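Local coordinates for flagellar hook associated protein type 3 FlgL (Legionella pneumophila subsp. pneumophila, PDB 5YTI) that probably serves as a structural component of the bacterial flagellum, as a hook-associated member of the flagellin family, at residues K53-N58 / D364-T369; N119-Y124 / E294-T299; Q144-N149 / Y154-D159. All coordinates share one frame; numbering follows the deposited sequence.

Contact 1 (K53-N58 / D364-T369); sequences KQRINN and DISAAT
Ser366 is the point at which the two helices meet, its small side chain directed at residues 53-58 between the aliphatic parts of Arg55 and Ile56. The hydroxyl is approached by the last methylene of the arginine chain, Arg55 CD standing 3.6 Å from Ser366 OG. Ser366 OG also sits at the edge of the guanidinium group, near its plane, but Arg55 NE is 3.9 Å from Ser366 OG and no hydrogen bond crosses between the segments. The oxygen finds its polar partner within its own helix instead. With Ser366 OG beside the backbone N (chi1 -66°), it reaches back one turn and bonds to Tyr362 O, which satisfies the hydroxyl of this buried serine. On its other flank Ile56 CG1 comes to 4.3 Å from Ser366 CB, a loose hydrocarbon touch made by the middle of the isoleucine chain.

These few atoms around Ser366 are the close part of the contact. The small serine lets the backbones approach to 7.5 Å between Ile56 CA and Ser366 CA, yet only 98 Å² of surface is buried in total. The flanks are much looser: Lys53, Asn57 and Asn58 on one helix and Asp364 and Ala368 on the other lie exposed. The lysine NZ and the amide end of Gln54 are not modelled, consistent with mobility of these two side chains. One turn beyond Ser366, Thr369 OG1 folds back to Ile365 O at 3.1 Å, while Thr369 N reaches the same oxygen from the opposite face of its carbonyl plane.

The two segments belong to the long helices 49-96 and 316-374, which run here in roughly opposite directions. Their meeting joins parts of the chain separated by 305 residues, including all the strands and the helices 104-125, 179-184 and 296-307.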
loop_
_atom_site.group_PDB
_atom_site.type_symbol
_atom_site.label_atom_id
_atom_site.label_comp_id
_atom_site.label_asym_id
_atom_site.label_seq_id
_atom_site.Cartn_x
_atom_site.Cartn_y
_atom_site.Cartn_z
ATOM N N LYS A 53 -41.689 1.650 -25.208
ATOM C CA LYS A 53 -41.551 0.191 -25.069
ATOM C C LYS A 53 -40.057 -0.193 -24.782
ATOM O O LYS A 53 -39.782 -0.884 -23.793
ATOM C CB LYS A 53 -42.123 -0.548 -26.313
ATOM C CG LYS A 53 -42.476 -2.032 -26.130
ATOM C CD LYS A 53 -43.414 -2.553 -27.245
ATOM C CE LYS A 53 -42.739 -3.399 -28.340
ATOM N N GLN A 54 -39.101 0.262 -25.613
ATOM C CA GLN A 54 -37.675 -0.140 -25.455
ATOM C C GLN A 54 -36.997 0.575 -24.270
ATOM O O GLN A 54 -35.952 0.123 -23.813
ATOM C CB GLN A 54 -36.844 0.033 -26.759
ATOM C CG GLN A 54 -35.672 -0.949 -26.883
ATOM N N ARG A 55 -37.598 1.672 -23.786
ATOM C CA ARG A 55 -37.102 2.422 -22.610
ATOM C C ARG A 55 -37.474 1.635 -21.370
ATOM O O ARG A 55 -36.650 1.355 -20.508
ATOM C CB ARG A 55 -37.720 3.837 -22.513
ATOM C CG ARG A 55 -36.876 4.853 -21.732
ATOM C CD ARG A 55 -37.569 6.190 -21.396
ATOM N NE ARG A 55 -38.309 6.816 -22.503
ATOM C CZ ARG A 55 -37.778 7.476 -23.541
ATOM N NH1 ARG A 55 -36.459 7.628 -23.680
ATOM N NH2 ARG A 55 -38.592 7.980 -24.471
ATOM N N ILE A 56 -38.741 1.266 -21.297
ATOM C CA ILE A 56 -39.202 0.395 -20.250
ATOM C C ILE A 56 -38.409 -0.922 -20.279
ATOM O O ILE A 56 -38.093 -1.443 -19.223
ATOM C CB ILE A 56 -40.715 0.175 -20.364
ATOM C CG1 ILE A 56 -41.449 1.506 -20.209
ATOM C CG2 ILE A 56 -41.211 -0.796 -19.314
ATOM C CD1 ILE A 56 -42.838 1.442 -20.800
ATOM N N ASN A 57 -38.051 -1.454 -21.446
ATOM C CA ASN A 57 -37.226 -2.668 -21.474
ATOM C C ASN A 57 -35.840 -2.378 -20.873
ATOM O O ASN A 57 -35.271 -3.209 -20.143
ATOM C CB ASN A 57 -37.078 -3.238 -22.889
ATOM C CG ASN A 57 -38.333 -3.929 -23.380
ATOM O OD1 ASN A 57 -38.975 -4.649 -22.623
ATOM N ND2 ASN A 57 -38.682 -3.722 -24.658
ATOM N N ASN A 58 -35.298 -1.198 -21.171
ATOM C CA ASN A 58 -34.036 -0.758 -20.543
ATOM C C ASN A 58 -34.178 -0.666 -18.998
ATOM O O ASN A 58 -33.329 -1.190 -18.263
ATOM C CB ASN A 58 -33.531 0.577 -21.155
ATOM C CG ASN A 58 -32.887 0.387 -22.518
ATOM O OD1 ASN A 58 -32.157 -0.574 -22.723
ATOM N ND2 ASN A 58 -33.158 1.286 -23.451
ATOM N N ASP A 364 -42.376 6.219 -13.555
ATOM C CA ASP A 364 -43.546 7.016 -13.233
ATOM C C ASP A 364 -43.698 8.059 -14.376
ATOM O O ASP A 364 -44.830 8.375 -14.769
ATOM C CB ASP A 364 -43.452 7.683 -11.829
ATOM C CG ASP A 364 -43.692 6.694 -10.607
ATOM O OD1 ASP A 364 -43.890 5.461 -10.746
ATOM O OD2 ASP A 364 -43.661 7.185 -9.452
ATOM N N ILE A 365 -42.574 8.553 -14.932
ATOM C CA ILE A 365 -42.609 9.477 -16.096
ATOM C C ILE A 365 -42.963 8.814 -17.431
ATOM O O ILE A 365 -43.656 9.407 -18.247
ATOM C CB ILE A 365 -41.273 10.234 -16.305
ATOM C CG1 ILE A 365 -41.084 11.290 -15.210
ATOM C CG2 ILE A 365 -41.234 10.912 -17.682
ATOM C CD1 ILE A 365 -40.017 12.335 -15.502
ATOM N N SER A 366 -42.460 7.611 -17.682
ATOM C CA SER A 366 -42.811 6.889 -18.908
ATOM C C SER A 366 -44.258 6.416 -18.881
ATOM O O SER A 366 -44.893 6.309 -19.925
ATOM C CB SER A 366 -41.883 5.686 -19.136
ATOM O OG SER A 366 -40.539 6.092 -19.387
ATOM N N ALA A 367 -44.785 6.110 -17.703
ATOM C CA ALA A 367 -46.183 5.723 -17.618
ATOM C C ALA A 367 -47.070 6.889 -18.038
ATOM O O ALA A 367 -48.086 6.697 -18.707
ATOM C CB ALA A 367 -46.536 5.275 -16.211
ATOM N N ALA A 368 -46.681 8.099 -17.648
ATOM C CA ALA A 368 -47.478 9.284 -17.928
ATOM C C ALA A 368 -47.374 9.712 -19.397
ATOM O O ALA A 368 -48.341 10.217 -19.964
ATOM C CB ALA A 368 -47.091 10.424 -16.999
ATOM N N THR A 369 -46.205 9.503 -20.005
ATOM C CA THR A 369 -46.037 9.662 -21.461
ATOM C C THR A 369 -46.965 8.672 -22.216
ATOM O O THR A 369 -47.516 9.026 -23.263
ATOM C CB THR A 369 -44.538 9.527 -21.910
ATOM O OG1 THR A 369 -43.723 10.466 -21.204
ATOM C CG2 THR A 369 -44.356 9.816 -23.391
#

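Contact 2 (N119-Y124 / E294-T299); sequences NQLLDY and ESIFST
Leu122 and Phe297 both carry CG beside the backbone N and anti to the carbonyl carbon (chi1 -65° and -49°), and these torsions swing the leucine methyl and the phenyl ring into one another although neither side chain leaves its backbone straight at the other helix. Leu122 CD2 lies over one face of the ring, displaced toward its rim. It is 4.0 Å from the centroid of the Phe297 ring and 20° off the normal, a CH-pi contact. The same ring is met from a second direction at its edge, where Leu121 O stands 3.9 Å from Phe297 CE1. Leu121 CB adds an apolar touch to that corner, at 4.1 Å from Phe297 CE1, and so one face and one edge of the phenyl group are both lined by helix 104-125.

Beside the ring, the Leu121 chain lies roughly perpendicular to that of Ile296, with Leu121 CD1 4.0 Å from Ile296 CG2. Leu121 also rests on Ser86 and Leu90 of helix 49-96, and Ile296 on Ala334 of helix 316-374 and Phe183 of helix 179-184, so these three helices also border the apolar patch.

The first turn of helix 296-307 is held by polar groups on its far side. Ser295 is its N-cap: Ser298 N donates almost straight to Ser295 OG at 3.2 Å. Ser298 OG in turn donates to Glu294 OE2 at 2.6 Å, coming on the anti side of the carboxylate and somewhat out of its plane. Glu294 OE1 forms a salt bridge with Arg302, which gives the carboxylate two partners on the same helix.

An N-capped helix start packed through leucine, isoleucine and phenylalanine against neighbouring helices is a piece of helical-bundle core, consistent with the rod-like helical D1 domain of the flagellin family.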
loop_
_atom_site.group_PDB
_atom_site.type_symbol
_atom_site.label_atom_id
_atom_site.label_comp_id
_atom_site.label_asym_id
_atom_site.label_seq_id
_atom_site.Cartn_x
_atom_site.Cartn_y
_atom_site.Cartn_z
ATOM N N ASN A 119 -5.854 -19.644 8.215
ATOM C CA ASN A 119 -6.715 -20.537 7.423
ATOM C C ASN A 119 -8.112 -19.920 7.225
ATOM O O ASN A 119 -8.692 -20.000 6.137
ATOM C CB ASN A 119 -6.851 -21.936 8.080
ATOM C CG ASN A 119 -5.515 -22.701 8.201
ATOM O OD1 ASN A 119 -4.428 -22.197 7.859
ATOM N ND2 ASN A 119 -5.602 -23.943 8.687
ATOM N N GLN A 120 -8.641 -19.297 8.278
ATOM C CA GLN A 120 -9.923 -18.589 8.209
ATOM C C GLN A 120 -9.888 -17.530 7.093
ATOM O O GLN A 120 -10.773 -17.473 6.247
ATOM C CB GLN A 120 -10.250 -17.973 9.585
ATOM C CG GLN A 120 -11.695 -17.513 9.783
ATOM C CD GLN A 120 -12.218 -17.707 11.202
ATOM O OE1 GLN A 120 -13.033 -18.600 11.429
ATOM N NE2 GLN A 120 -11.766 -16.874 12.162
ATOM N N LEU A 121 -8.828 -16.731 7.062
ATOM C CA LEU A 121 -8.707 -15.634 6.102
ATOM C C LEU A 121 -8.529 -16.128 4.687
ATOM O O LEU A 121 -9.005 -15.503 3.749
ATOM C CB LEU A 121 -7.569 -14.702 6.483
ATOM C CG LEU A 121 -7.787 -13.887 7.755
ATOM C CD1 LEU A 121 -6.504 -13.188 8.096
ATOM C CD2 LEU A 121 -8.869 -12.849 7.584
ATOM N N LEU A 122 -7.866 -17.260 4.522
ATOM C CA LEU A 122 -7.799 -17.891 3.188
ATOM C C LEU A 122 -9.176 -18.382 2.682
ATOM O O LEU A 122 -9.412 -18.433 1.477
ATOM C CB LEU A 122 -6.792 -19.059 3.177
ATOM C CG LEU A 122 -5.342 -18.645 3.411
ATOM C CD1 LEU A 122 -4.473 -19.769 3.944
ATOM C CD2 LEU A 122 -4.746 -18.077 2.127
ATOM N N ASP A 123 -10.053 -18.783 3.605
ATOM C CA ASP A 123 -11.370 -19.283 3.242
ATOM C C ASP A 123 -12.144 -18.056 2.764
ATOM O O ASP A 123 -12.779 -18.099 1.705
ATOM C CB ASP A 123 -12.089 -19.976 4.425
ATOM C CG ASP A 123 -11.483 -21.363 4.799
ATOM O OD1 ASP A 123 -10.483 -21.756 4.167
ATOM O OD2 ASP A 123 -12.004 -22.061 5.720
ATOM N N TYR A 124 -12.035 -16.945 3.507
ATOM C CA TYR A 124 -12.740 -15.701 3.141
ATOM C C TYR A 124 -12.251 -15.175 1.801
ATOM O O TYR A 124 -13.041 -14.774 0.947
ATOM C CB TYR A 124 -12.591 -14.619 4.218
ATOM C CG TYR A 124 -13.072 -14.997 5.621
ATOM C CD1 TYR A 124 -14.167 -15.835 5.824
ATOM C CD2 TYR A 124 -12.452 -14.481 6.734
ATOM C CE1 TYR A 124 -14.613 -16.170 7.094
ATOM C CE2 TYR A 124 -12.886 -14.802 8.009
ATOM C CZ TYR A 124 -13.965 -15.648 8.187
ATOM O OH TYR A 124 -14.360 -15.958 9.466
ATOM N N GLU A 294 2.909 -6.555 0.646
ATOM C CA GLU A 294 2.988 -7.855 1.291
ATOM C C GLU A 294 1.606 -8.248 1.816
ATOM O O GLU A 294 0.999 -7.479 2.584
ATOM C CB GLU A 294 4.054 -7.831 2.414
ATOM C CG GLU A 294 3.642 -8.578 3.683
ATOM C CD GLU A 294 4.776 -8.881 4.660
ATOM O OE1 GLU A 294 5.592 -7.996 4.941
ATOM O OE2 GLU A 294 4.823 -10.011 5.198
ATOM N N SER A 295 1.136 -9.441 1.412
ATOM C CA SER A 295 -0.220 -9.961 1.757
ATOM C C SER A 295 -0.487 -10.050 3.231
ATOM O O SER A 295 0.425 -10.219 4.014
ATOM C CB SER A 295 -0.476 -11.360 1.150
ATOM O OG SER A 295 0.457 -12.359 1.569
ATOM N N ILE A 296 -1.741 -9.936 3.620
ATOM C CA ILE A 296 -2.072 -10.156 5.011
ATOM C C ILE A 296 -1.556 -11.516 5.365
ATOM O O ILE A 296 -1.071 -11.750 6.454
ATOM C CB ILE A 296 -3.570 -10.225 5.257
ATOM C CG1 ILE A 296 -4.231 -8.923 4.868
ATOM C CG2 ILE A 296 -3.857 -10.482 6.720
ATOM C CD1 ILE A 296 -5.665 -9.164 4.427
ATOM N N PHE A 297 -1.685 -12.430 4.424
ATOM C CA PHE A 297 -1.325 -13.802 4.669
ATOM C C PHE A 297 0.098 -13.957 5.173
ATOM O O PHE A 297 0.294 -14.527 6.239
ATOM C CB PHE A 297 -1.573 -14.613 3.430
ATOM C CG PHE A 297 -2.932 -14.380 2.853
ATOM C CD1 PHE A 297 -4.054 -14.651 3.605
ATOM C CD2 PHE A 297 -3.084 -13.863 1.571
ATOM C CE1 PHE A 297 -5.307 -14.438 3.083
ATOM C CE2 PHE A 297 -4.338 -13.652 1.043
ATOM C CZ PHE A 297 -5.453 -13.936 1.800
ATOM N N SER A 298 1.095 -13.450 4.460
ATOM C CA SER A 298 2.447 -13.559 4.999
ATOM C C SER A 298 2.585 -12.785 6.335
ATOM O O SER A 298 3.308 -13.243 7.198
ATOM C CB SER A 298 3.548 -13.228 3.971
ATOM O OG SER A 298 3.669 -11.849 3.786
ATOM N N THR A 299 1.862 -11.681 6.542
ATOM C CA THR A 299 1.867 -11.000 7.856
ATOM C C THR A 299 1.515 -11.987 8.988
ATOM O O THR A 299 2.166 -12.037 10.043
ATOM C CB THR A 299 0.900 -9.783 7.939
ATOM O OG1 THR A 299 1.436 -8.658 7.246
ATOM C CG2 THR A 299 0.702 -9.361 9.378
#

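Contact 3 (Q144-N149 / Y154-D159); sequences QPVSLN and YVYNGD
Val146, Ser147 and Leu148 pair with Tyr156, Val155 and Tyr154 as two antiparallel strands whose short axes approach to 4.7 Å, with 144° between their directions. Ser147 and Val155 form the hydrogen-bonded pair: Val155 N reaches Ser147 O at 2.9 Å, while the return bond from Ser147 N to Val155 O is weak at 3.3 Å. The pairs on either side are non-hydrogen-bonded. Beyond the strand ends the ladder gains a further bond, Asn157 N to Pro145 O at 2.7 Å.

One face carries Val146, Leu148, Tyr154 and Tyr156. Leu148 CB covers a face of the Tyr154 ring near its rim, 4.1 Å from Tyr154 CE2. Val146 divides its methyls between the two tyrosines: CG1 approaches Tyr154 obliquely, and CG2 meets the edge of Tyr156. Pro145 CB packs 3.7 Å from Tyr156 CE1, and Gly158 N lies above the centre of that same ring, so that backbone as well as side chains pack on it. Its hydroxyl lies among backbone carbonyls, those of Asp159 and Phe136.

On the other face, Ser147 OG is turned between its backbone N and carbonyl carbon (chi1 69°), from where it donates to a lone pair of Asn157 OD1 at 3.0 Å. This side-chain bond adds to the backbone ladder, beside the bond from Asn157 N. Farther along, Asn149 ND2 touches the Val155 CG1 methyl, the two side chains lying roughly perpendicular.

Outside the pair, Val146 N is bonded to Asn126 OD1, and Asn149 packs on Phe164 of the second subunit. Together the strands make a beta hairpin, a two-stranded sheet within this chain, laid on helices 104-125 and 296-307, consistent with the hairpin found in the D1 domain of flagellins.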
loop_
_atom_site.group_PDB
_atom_site.type_symbol
_atom_site.label_atom_id
_atom_site.label_comp_id
_atom_site.label_asym_id
_atom_site.label_seq_id
_atom_site.Cartn_x
_atom_site.Cartn_y
_atom_site.Cartn_z
ATOM N N GLN A 144 -9.516 -20.079 -8.456
ATOM C CA GLN A 144 -9.441 -19.843 -7.022
ATOM C C GLN A 144 -8.468 -18.689 -6.841
ATOM O O GLN A 144 -7.375 -18.688 -7.421
ATOM C CB GLN A 144 -8.945 -21.109 -6.294
ATOM C CG GLN A 144 -9.317 -21.220 -4.812
ATOM C CD GLN A 144 -8.542 -22.297 -4.053
ATOM O OE1 GLN A 144 -7.331 -22.226 -3.922
ATOM N NE2 GLN A 144 -9.251 -23.279 -3.526
ATOM N N PRO A 145 -8.872 -17.662 -6.094
ATOM C CA PRO A 145 -8.024 -16.464 -6.118
ATOM C C PRO A 145 -6.685 -16.586 -5.399
ATOM O O PRO A 145 -5.681 -16.137 -5.934
ATOM C CB PRO A 145 -8.905 -15.380 -5.472
ATOM C CG PRO A 145 -10.053 -16.093 -4.856
ATOM C CD PRO A 145 -10.234 -17.364 -5.633
ATOM N N VAL A 146 -6.680 -17.169 -4.196
ATOM C CA VAL A 146 -5.477 -17.251 -3.373
ATOM C C VAL A 146 -5.090 -18.683 -3.046
ATOM O O VAL A 146 -5.900 -19.444 -2.473
ATOM C CB VAL A 146 -5.664 -16.509 -2.054
ATOM C CG1 VAL A 146 -4.322 -16.334 -1.353
ATOM C CG2 VAL A 146 -6.281 -15.142 -2.303
ATOM N N SER A 147 -3.848 -19.026 -3.413
ATOM C CA SER A 147 -3.249 -20.331 -3.122
ATOM C C SER A 147 -1.779 -20.167 -2.731
ATOM O O SER A 147 -1.244 -19.065 -2.799
ATOM C CB SER A 147 -3.337 -21.236 -4.339
ATOM O OG SER A 147 -2.482 -20.771 -5.374
ATOM N N LEU A 148 -1.124 -21.267 -2.364
ATOM C CA LEU A 148 0.265 -21.247 -1.898
ATOM C C LEU A 148 1.206 -22.087 -2.776
ATOM O O LEU A 148 1.180 -23.312 -2.704
ATOM C CB LEU A 148 0.288 -21.727 -0.435
ATOM C CG LEU A 148 1.436 -22.577 0.151
ATOM C CD1 LEU A 148 1.965 -21.968 1.453
ATOM C CD2 LEU A 148 1.001 -24.034 0.364
ATOM N N ASN A 149 2.043 -21.457 -3.601
ATOM C CA ASN A 149 2.956 -22.249 -4.434
ATOM C C ASN A 149 3.913 -23.088 -3.545
ATOM O O ASN A 149 3.870 -23.002 -2.301
ATOM C CB ASN A 149 3.697 -21.404 -5.502
ATOM C CG ASN A 149 4.519 -20.253 -4.924
ATOM O OD1 ASN A 149 4.717 -20.143 -3.715
ATOM N ND2 ASN A 149 5.025 -19.390 -5.818
ATOM N N TYR A 154 2.371 -17.200 -0.562
ATOM C CA TYR A 154 0.986 -17.099 -1.092
ATOM C C TYR A 154 0.881 -16.171 -2.281
ATOM O O TYR A 154 1.299 -15.029 -2.176
ATOM C CB TYR A 154 0.045 -16.516 -0.040
ATOM C CG TYR A 154 -0.244 -17.446 1.085
ATOM C CD1 TYR A 154 0.604 -17.532 2.168
ATOM C CD2 TYR A 154 -1.357 -18.256 1.056
ATOM C CE1 TYR A 154 0.342 -18.396 3.202
ATOM C CE2 TYR A 154 -1.619 -19.129 2.080
ATOM C CZ TYR A 154 -0.762 -19.185 3.151
ATOM O OH TYR A 154 -1.009 -20.056 4.179
ATOM N N VAL A 155 0.281 -16.633 -3.380
ATOM C CA VAL A 155 0.119 -15.808 -4.599
ATOM C C VAL A 155 -1.354 -15.614 -4.941
ATOM O O VAL A 155 -2.227 -16.296 -4.410
ATOM C CB VAL A 155 0.822 -16.408 -5.859
ATOM C CG1 VAL A 155 2.299 -16.653 -5.595
ATOM C CG2 VAL A 155 0.140 -17.689 -6.341
ATOM N N TYR A 156 -1.606 -14.692 -5.868
ATOM C CA TYR A 156 -2.954 -14.358 -6.319
ATOM C C TYR A 156 -3.108 -14.718 -7.806
ATOM O O TYR A 156 -2.334 -14.273 -8.675
ATOM C CB TYR A 156 -3.223 -12.865 -6.065
ATOM C CG TYR A 156 -4.541 -12.388 -6.587
ATOM C CD1 TYR A 156 -5.726 -12.789 -5.997
ATOM C CD2 TYR A 156 -4.605 -11.538 -7.667
ATOM C CE1 TYR A 156 -6.941 -12.358 -6.483
ATOM C CE2 TYR A 156 -5.820 -11.097 -8.167
ATOM C CZ TYR A 156 -6.981 -11.511 -7.571
ATOM O OH TYR A 156 -8.181 -11.091 -8.065
ATOM N N ASN A 157 -4.109 -15.544 -8.078
ATOM C CA ASN A 157 -4.285 -16.146 -9.397
ATOM C C ASN A 157 -5.456 -15.511 -10.139
ATOM O O ASN A 157 -5.831 -15.946 -11.228
ATOM C CB ASN A 157 -4.491 -17.672 -9.282
ATOM C CG ASN A 157 -3.444 -18.331 -8.414
ATOM O OD1 ASN A 157 -3.785 -18.941 -7.406
ATOM N ND2 ASN A 157 -2.157 -18.182 -8.777
ATOM N N GLY A 158 -6.036 -14.484 -9.546
ATOM C CA GLY A 158 -7.065 -13.733 -10.237
ATOM C C GLY A 158 -6.443 -12.644 -11.092
ATOM O O GLY A 158 -5.251 -12.731 -11.460
ATOM N N ASP A 159 -7.278 -11.639 -11.417
ATOM C CA ASP A 159 -6.852 -10.367 -12.061
ATOM C C ASP A 159 -7.426 -9.163 -11.301
ATOM O O ASP A 159 -8.157 -9.322 -10.290
ATOM C CB ASP A 159 -7.224 -10.309 -13.567
ATOM C CG ASP A 159 -8.734 -10.192 -13.825
ATOM O OD1 ASP A 159 -9.439 -9.619 -12.984
ATOM O OD2 ASP A 159 -9.225 -10.655 -14.885
#

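In the fold
Contacts 2 and 3 form one continuous core. Their centres lie 11 Å apart, and the Val146 and Tyr154 face of the hairpin covers the side chains that join helices 104-125 and 296-307: Leu122 CD2 packs against Tyr154 CE2, and Phe297 CE2 is 3.6 Å from Val146 CG1. Contact 1 stands well away toward one end of the elongated molecule, with centres about 48 Å from contact 2 and 45 Å from contact 3. The long helices 49-96 and 316-374 bridge that gap, and along the chain contact 3 lies inside the loop closed by contact 2, and that inside the loop closed by contact 1. A bound cadmium ion lies about 13 Å from the side chain of Ile56.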